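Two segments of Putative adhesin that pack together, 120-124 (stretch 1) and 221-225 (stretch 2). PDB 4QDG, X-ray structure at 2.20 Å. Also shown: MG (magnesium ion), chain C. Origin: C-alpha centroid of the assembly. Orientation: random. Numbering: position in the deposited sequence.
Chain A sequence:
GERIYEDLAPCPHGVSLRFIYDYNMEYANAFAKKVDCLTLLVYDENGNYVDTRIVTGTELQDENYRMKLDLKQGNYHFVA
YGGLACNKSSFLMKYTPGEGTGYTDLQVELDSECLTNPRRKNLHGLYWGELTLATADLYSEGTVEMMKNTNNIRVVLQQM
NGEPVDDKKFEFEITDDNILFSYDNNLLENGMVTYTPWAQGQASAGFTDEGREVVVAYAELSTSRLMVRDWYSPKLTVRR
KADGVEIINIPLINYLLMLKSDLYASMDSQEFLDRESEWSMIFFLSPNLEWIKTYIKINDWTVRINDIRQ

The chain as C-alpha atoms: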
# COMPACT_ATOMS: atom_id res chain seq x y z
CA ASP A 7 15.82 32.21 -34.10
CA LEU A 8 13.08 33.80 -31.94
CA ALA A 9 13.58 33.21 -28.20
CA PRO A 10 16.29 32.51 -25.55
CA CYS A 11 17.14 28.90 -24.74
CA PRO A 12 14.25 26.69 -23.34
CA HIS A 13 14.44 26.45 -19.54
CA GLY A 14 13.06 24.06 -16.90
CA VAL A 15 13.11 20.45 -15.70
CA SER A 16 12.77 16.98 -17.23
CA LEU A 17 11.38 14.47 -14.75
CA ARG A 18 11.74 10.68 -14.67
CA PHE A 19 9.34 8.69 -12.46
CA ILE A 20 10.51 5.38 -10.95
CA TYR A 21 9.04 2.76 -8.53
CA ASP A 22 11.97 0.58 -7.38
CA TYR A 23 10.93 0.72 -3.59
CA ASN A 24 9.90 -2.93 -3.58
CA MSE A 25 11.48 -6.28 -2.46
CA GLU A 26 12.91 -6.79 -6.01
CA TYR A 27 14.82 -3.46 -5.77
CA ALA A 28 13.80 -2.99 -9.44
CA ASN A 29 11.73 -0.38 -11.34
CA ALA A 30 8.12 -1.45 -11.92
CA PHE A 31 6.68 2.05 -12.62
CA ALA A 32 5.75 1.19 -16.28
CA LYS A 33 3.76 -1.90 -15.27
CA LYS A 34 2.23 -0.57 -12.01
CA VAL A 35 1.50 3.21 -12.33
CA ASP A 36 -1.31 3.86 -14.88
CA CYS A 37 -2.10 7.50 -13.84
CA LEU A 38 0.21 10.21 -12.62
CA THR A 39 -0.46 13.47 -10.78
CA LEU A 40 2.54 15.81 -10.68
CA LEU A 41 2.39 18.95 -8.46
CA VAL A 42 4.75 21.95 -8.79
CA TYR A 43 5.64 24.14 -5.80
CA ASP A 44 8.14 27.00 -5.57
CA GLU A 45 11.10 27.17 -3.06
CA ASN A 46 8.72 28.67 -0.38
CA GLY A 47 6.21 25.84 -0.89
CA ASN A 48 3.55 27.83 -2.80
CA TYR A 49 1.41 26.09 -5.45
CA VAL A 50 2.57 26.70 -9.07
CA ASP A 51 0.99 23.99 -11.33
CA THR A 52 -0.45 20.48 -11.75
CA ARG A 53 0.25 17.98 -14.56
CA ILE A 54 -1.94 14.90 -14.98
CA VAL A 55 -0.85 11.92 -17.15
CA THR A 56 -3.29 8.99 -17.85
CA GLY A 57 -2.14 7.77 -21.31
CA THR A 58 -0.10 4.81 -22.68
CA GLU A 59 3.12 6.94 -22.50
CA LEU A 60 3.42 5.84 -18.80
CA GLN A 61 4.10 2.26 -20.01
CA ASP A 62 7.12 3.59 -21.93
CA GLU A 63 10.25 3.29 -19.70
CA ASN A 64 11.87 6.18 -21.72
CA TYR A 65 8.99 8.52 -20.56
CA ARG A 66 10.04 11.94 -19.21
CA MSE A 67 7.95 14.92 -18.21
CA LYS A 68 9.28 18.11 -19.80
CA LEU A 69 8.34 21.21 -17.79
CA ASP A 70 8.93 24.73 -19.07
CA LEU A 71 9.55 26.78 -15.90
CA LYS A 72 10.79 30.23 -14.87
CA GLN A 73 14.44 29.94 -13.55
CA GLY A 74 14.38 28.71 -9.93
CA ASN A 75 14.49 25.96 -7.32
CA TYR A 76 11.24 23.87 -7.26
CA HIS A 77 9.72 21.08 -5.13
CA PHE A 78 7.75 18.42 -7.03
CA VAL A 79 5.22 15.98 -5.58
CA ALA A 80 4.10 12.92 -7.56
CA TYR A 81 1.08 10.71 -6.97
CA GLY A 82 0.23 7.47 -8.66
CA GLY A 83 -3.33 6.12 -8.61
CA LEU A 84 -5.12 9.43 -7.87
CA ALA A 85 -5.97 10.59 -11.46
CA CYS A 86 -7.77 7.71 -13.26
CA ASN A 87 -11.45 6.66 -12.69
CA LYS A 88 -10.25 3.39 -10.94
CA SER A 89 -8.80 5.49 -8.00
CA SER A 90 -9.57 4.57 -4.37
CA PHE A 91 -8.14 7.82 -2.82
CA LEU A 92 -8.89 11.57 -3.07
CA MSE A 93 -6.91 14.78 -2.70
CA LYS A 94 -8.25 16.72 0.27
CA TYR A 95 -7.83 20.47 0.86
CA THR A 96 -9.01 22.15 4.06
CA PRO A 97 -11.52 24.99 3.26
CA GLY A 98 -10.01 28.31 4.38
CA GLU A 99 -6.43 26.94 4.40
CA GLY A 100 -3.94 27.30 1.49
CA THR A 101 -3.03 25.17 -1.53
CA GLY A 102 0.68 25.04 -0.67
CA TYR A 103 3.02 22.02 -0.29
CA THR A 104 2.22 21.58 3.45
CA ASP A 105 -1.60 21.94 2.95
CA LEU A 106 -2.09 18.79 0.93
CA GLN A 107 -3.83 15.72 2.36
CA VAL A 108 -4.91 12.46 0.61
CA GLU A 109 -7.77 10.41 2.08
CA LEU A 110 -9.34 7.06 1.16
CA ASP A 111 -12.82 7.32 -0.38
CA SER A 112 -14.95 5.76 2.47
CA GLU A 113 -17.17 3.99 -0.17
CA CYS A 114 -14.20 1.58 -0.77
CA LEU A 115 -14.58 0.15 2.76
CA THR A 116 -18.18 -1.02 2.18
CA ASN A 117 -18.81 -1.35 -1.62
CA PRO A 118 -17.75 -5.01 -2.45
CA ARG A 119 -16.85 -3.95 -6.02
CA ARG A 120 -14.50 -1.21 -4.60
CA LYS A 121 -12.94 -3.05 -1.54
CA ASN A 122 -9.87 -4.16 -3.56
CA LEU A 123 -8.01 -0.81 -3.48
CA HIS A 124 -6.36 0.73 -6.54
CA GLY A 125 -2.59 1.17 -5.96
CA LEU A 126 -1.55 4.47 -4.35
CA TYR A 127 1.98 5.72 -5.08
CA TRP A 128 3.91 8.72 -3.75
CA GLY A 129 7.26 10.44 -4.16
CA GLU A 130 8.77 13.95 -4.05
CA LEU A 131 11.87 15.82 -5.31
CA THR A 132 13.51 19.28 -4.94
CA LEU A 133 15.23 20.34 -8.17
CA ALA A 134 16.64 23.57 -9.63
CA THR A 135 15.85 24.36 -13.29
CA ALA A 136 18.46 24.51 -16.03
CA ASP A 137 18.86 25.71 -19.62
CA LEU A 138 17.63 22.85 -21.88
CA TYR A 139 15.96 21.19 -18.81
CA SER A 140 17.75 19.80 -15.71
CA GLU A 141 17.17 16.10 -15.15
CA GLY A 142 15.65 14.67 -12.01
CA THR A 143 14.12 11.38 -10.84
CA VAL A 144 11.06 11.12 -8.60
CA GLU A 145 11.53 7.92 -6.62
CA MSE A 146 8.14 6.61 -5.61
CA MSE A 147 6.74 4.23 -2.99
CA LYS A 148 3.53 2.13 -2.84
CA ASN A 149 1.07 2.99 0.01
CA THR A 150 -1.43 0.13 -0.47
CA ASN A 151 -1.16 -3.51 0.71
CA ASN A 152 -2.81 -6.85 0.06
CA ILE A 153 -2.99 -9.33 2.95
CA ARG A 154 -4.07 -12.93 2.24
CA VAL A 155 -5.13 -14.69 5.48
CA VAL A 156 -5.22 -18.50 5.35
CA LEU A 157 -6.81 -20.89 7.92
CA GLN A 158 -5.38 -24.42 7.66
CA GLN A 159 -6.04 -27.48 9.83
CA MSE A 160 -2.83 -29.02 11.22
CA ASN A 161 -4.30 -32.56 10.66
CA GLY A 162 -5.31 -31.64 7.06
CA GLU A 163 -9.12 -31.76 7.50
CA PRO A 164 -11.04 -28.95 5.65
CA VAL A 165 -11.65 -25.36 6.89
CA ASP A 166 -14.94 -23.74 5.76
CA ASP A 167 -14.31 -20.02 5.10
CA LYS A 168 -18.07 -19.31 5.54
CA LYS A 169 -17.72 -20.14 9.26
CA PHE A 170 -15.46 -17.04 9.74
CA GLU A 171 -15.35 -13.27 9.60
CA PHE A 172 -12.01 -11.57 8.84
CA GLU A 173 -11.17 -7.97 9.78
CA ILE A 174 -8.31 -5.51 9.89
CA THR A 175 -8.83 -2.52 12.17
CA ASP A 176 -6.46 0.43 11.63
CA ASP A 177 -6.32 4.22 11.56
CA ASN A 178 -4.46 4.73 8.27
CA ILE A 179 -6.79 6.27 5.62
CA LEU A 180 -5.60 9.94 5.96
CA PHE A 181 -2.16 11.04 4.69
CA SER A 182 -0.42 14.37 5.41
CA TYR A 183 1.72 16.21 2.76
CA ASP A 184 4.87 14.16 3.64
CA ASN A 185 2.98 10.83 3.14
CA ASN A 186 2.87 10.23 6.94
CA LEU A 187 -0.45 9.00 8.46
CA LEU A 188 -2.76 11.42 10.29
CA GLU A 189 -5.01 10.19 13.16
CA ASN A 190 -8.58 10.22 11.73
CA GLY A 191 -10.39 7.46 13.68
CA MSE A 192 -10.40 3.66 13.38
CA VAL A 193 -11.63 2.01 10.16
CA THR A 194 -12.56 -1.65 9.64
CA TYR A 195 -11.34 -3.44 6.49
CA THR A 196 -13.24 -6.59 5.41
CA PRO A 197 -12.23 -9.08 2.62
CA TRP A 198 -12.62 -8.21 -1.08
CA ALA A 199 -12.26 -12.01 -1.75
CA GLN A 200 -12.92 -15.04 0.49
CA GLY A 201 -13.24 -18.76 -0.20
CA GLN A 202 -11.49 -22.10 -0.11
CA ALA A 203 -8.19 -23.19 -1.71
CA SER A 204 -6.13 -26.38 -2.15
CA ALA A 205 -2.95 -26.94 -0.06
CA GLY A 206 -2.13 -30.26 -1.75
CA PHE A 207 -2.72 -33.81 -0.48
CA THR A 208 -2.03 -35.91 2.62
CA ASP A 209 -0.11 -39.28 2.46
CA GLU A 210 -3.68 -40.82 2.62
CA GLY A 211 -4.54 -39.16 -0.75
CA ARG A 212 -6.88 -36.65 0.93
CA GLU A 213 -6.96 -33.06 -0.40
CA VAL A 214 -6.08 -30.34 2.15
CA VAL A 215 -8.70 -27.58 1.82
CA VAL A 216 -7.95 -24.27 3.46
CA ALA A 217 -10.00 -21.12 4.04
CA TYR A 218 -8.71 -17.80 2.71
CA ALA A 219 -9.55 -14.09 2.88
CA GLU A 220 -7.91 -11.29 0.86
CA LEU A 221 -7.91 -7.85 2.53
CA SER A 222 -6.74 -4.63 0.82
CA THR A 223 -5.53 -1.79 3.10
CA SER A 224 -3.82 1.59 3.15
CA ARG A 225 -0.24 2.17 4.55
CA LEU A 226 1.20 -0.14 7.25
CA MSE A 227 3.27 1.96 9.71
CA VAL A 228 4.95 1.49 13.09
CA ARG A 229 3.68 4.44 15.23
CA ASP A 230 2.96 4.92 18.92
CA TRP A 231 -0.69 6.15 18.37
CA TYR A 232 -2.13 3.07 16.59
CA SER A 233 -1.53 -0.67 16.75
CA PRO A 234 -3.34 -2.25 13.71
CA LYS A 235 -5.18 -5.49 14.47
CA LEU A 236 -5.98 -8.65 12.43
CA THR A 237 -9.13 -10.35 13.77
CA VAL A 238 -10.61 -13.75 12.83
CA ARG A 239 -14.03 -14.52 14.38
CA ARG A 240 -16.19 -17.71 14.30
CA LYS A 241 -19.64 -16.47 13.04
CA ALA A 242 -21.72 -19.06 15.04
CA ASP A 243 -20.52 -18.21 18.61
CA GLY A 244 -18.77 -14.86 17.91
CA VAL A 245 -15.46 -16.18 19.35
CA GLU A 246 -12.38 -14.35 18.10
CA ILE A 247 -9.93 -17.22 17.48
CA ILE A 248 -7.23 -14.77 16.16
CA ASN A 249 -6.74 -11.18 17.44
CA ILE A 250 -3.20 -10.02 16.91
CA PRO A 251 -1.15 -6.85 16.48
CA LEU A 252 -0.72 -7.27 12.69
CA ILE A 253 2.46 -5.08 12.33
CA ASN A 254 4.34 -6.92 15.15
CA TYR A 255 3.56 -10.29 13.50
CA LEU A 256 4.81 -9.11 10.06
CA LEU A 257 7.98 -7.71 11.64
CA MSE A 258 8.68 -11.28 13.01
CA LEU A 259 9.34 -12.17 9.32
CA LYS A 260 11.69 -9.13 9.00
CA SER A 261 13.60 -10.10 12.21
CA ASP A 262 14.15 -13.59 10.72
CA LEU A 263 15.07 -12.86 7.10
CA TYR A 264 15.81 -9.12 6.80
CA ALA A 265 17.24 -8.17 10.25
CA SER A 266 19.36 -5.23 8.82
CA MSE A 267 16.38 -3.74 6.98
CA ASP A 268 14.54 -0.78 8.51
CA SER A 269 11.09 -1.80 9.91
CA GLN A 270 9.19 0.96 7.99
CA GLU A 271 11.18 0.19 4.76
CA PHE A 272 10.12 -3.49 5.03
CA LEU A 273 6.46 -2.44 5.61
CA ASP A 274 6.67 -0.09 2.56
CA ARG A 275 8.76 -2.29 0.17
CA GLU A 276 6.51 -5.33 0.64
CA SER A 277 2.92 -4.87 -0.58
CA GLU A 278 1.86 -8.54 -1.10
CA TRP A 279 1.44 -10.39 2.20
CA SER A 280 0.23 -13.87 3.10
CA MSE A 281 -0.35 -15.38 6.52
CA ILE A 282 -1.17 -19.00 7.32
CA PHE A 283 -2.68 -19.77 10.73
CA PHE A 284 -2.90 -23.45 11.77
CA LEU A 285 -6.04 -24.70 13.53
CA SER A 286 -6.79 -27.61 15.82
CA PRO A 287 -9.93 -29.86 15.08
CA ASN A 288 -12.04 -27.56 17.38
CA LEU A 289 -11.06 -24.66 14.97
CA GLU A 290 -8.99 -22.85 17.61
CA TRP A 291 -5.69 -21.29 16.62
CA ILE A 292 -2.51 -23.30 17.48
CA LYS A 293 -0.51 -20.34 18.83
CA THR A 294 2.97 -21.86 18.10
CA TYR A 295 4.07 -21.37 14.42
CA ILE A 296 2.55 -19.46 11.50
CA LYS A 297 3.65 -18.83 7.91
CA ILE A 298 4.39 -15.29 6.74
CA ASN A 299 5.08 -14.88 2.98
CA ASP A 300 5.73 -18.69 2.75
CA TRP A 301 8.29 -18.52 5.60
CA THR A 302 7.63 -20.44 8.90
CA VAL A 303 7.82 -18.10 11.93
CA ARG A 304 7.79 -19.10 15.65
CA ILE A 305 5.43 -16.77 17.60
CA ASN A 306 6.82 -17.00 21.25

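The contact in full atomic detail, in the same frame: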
# COMPACT_ATOMS: atom_id res chain seq x y z
N ARG A 120 -15.56 -2.21 -4.79
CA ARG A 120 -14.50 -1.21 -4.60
C ARG A 120 -13.54 -1.56 -3.42
O ARG A 120 -12.58 -0.83 -3.21
CB ARG A 120 -15.11 0.19 -4.35
CG ARG A 120 -16.01 0.69 -5.50
CD ARG A 120 -16.21 2.18 -5.44
NE ARG A 120 -14.95 2.88 -5.64
CZ ARG A 120 -14.72 4.14 -5.33
NH1 ARG A 120 -15.68 4.89 -4.80
NH2 ARG A 120 -13.53 4.68 -5.55
N LYS A 121 -13.77 -2.68 -2.70
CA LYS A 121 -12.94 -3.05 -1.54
C LYS A 121 -11.49 -3.32 -1.92
O LYS A 121 -10.59 -2.95 -1.15
CB LYS A 121 -13.52 -4.24 -0.77
CG LYS A 121 -14.77 -3.90 0.04
CD LYS A 121 -15.15 -5.04 0.96
CE LYS A 121 -16.52 -4.88 1.52
NZ LYS A 121 -17.04 -6.19 2.02
N ASN A 122 -11.24 -3.91 -3.10
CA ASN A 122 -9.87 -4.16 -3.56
C ASN A 122 -9.32 -2.82 -4.07
O ASN A 122 -9.72 -2.35 -5.14
CB ASN A 122 -9.85 -5.27 -4.64
CG ASN A 122 -8.48 -5.69 -5.04
OD1 ASN A 122 -7.48 -5.31 -4.44
ND2 ASN A 122 -8.40 -6.55 -6.04
N LEU A 123 -8.49 -2.17 -3.24
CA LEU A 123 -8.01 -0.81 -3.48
C LEU A 123 -7.05 -0.71 -4.64
O LEU A 123 -6.16 -1.56 -4.81
CB LEU A 123 -7.37 -0.18 -2.21
CG LEU A 123 -8.13 -0.29 -0.87
CD1 LEU A 123 -7.32 0.30 0.27
CD2 LEU A 123 -9.52 0.37 -0.93
N HIS A 124 -7.23 0.36 -5.42
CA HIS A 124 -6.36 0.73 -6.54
C HIS A 124 -5.05 1.25 -5.93
O HIS A 124 -5.09 2.05 -5.00
CB HIS A 124 -7.07 1.78 -7.42
CG HIS A 124 -6.36 2.19 -8.68
ND1 HIS A 124 -6.15 1.29 -9.73
CD2 HIS A 124 -5.93 3.41 -9.08
CE1 HIS A 124 -5.54 1.98 -10.68
NE2 HIS A 124 -5.40 3.26 -10.34
N LEU A 221 -7.55 -9.18 2.03
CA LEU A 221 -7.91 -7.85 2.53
C LEU A 221 -6.94 -6.82 1.93
O LEU A 221 -5.75 -7.07 1.84
CB LEU A 221 -7.86 -7.82 4.08
CG LEU A 221 -8.83 -8.70 4.82
CD1 LEU A 221 -8.09 -9.86 5.46
CD2 LEU A 221 -9.58 -7.89 5.84
N SER A 222 -7.47 -5.70 1.50
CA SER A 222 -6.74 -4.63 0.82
C SER A 222 -6.76 -3.39 1.72
O SER A 222 -7.82 -2.94 2.12
CB SER A 222 -7.40 -4.38 -0.55
OG SER A 222 -6.81 -3.29 -1.23
N THR A 223 -5.59 -2.89 2.12
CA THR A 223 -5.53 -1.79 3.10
C THR A 223 -4.64 -0.65 2.62
O THR A 223 -3.90 -0.77 1.64
CB THR A 223 -4.97 -2.31 4.47
OG1 THR A 223 -3.55 -2.50 4.38
CG2 THR A 223 -5.65 -3.61 4.98
N SER A 224 -4.67 0.44 3.38
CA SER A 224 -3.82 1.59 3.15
C SER A 224 -2.43 1.29 3.82
O SER A 224 -2.12 0.13 4.11
CB SER A 224 -4.50 2.85 3.67
OG SER A 224 -3.74 4.02 3.47
N ARG A 225 -1.61 2.32 4.06
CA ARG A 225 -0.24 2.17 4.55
C ARG A 225 -0.11 1.52 5.95
O ARG A 225 -0.80 1.88 6.91
CB ARG A 225 0.49 3.52 4.52
CG ARG A 225 1.99 3.40 4.56
CD ARG A 225 2.68 4.73 4.58
NE ARG A 225 4.14 4.58 4.65
CZ ARG A 225 4.98 5.60 4.82
NH1 ARG A 225 4.53 6.84 4.97
NH2 ARG A 225 6.29 5.38 4.88
MG MG C . -5.02 4.59 -12.04
O HOH W 1 -10.40 -2.81 1.58
O HOH W 2 -4.80 -3.45 -2.86

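The contact between these two stretches turns on a single small side chain: the hydroxyl of Ser222 accepts the one direct hydrogen bond that joins them, and it is a backbone amide, not another side chain, that supplies the proton. Leu123 N donates to Ser222 OG at 2.8 Å with an N-H...O angle of 153°, short and close enough to linear to count as a sound bond. No backbone-to-backbone hydrogen bond crosses the contact, although Ser222 lies on a strand, one that begins earlier in the chain and ends at Thr223. Stretch 1, which carries Leu123, is not part of a regular helix or strand, and it meets the strand through the serine hydroxyl instead of extending a sheet.

The nearest CA atoms across the contact are those of Asn122 and Ser222, 5.4 Å apart. Ser222 directs its CA-to-CB bond toward stretch 1, and its t rotamer (chi1 176°) places OG within reach of the Leu123 amide. The same approach brings Ser222 CB to 3.5 Å from Lys121 O, a van der Waals contact. The serine is buried and accounts for the largest share of the covered surface, in a contact that totals only 174 Å².

Leu123 meets the strand with both backbone and side chain. Its CA-to-CB bond also points toward stretch 2, and in the m,t conformation Leu123 CG sits 3.3 Å from Ser222 OG while Leu123 CD1 packs 3.7 Å from Thr223 C. The leucine thus lies against main-chain atoms just beyond the serine, and CD1 reaches as far as Ser224 N, at 4.1 Å. The CA-to-CB bond of Thr223 points away from stretch 1, as expected from the alternation along a strand, and Thr223 OG1 donates to Ser224 O at 3.0 Å within its own stretch.

Two waters supplement the direct bond. The oxygen of one lies 2.7 Å from Lys121 O and 2.6 Å from Ser222 O, within hydrogen-bonding distance of two carbonyls that cannot bond to each other because neither carries a proton. The oxygen of the second water is 3.0 Å from Leu123 O, to which it donates, and 2.6 Å from Ser222 OG, to which it is also hydrogen-bonded, so that the serine hydroxyl is connected to the amide of Leu123 directly and to its carbonyl through solvent.

At the end of stretch 1, the CA-to-CB bond of His124 points away from stretch 2, and the residue takes no part in the packing; His124 NE2 instead binds the magnesium ion MG at 2.2 Å, together with ligands elsewhere in the structure.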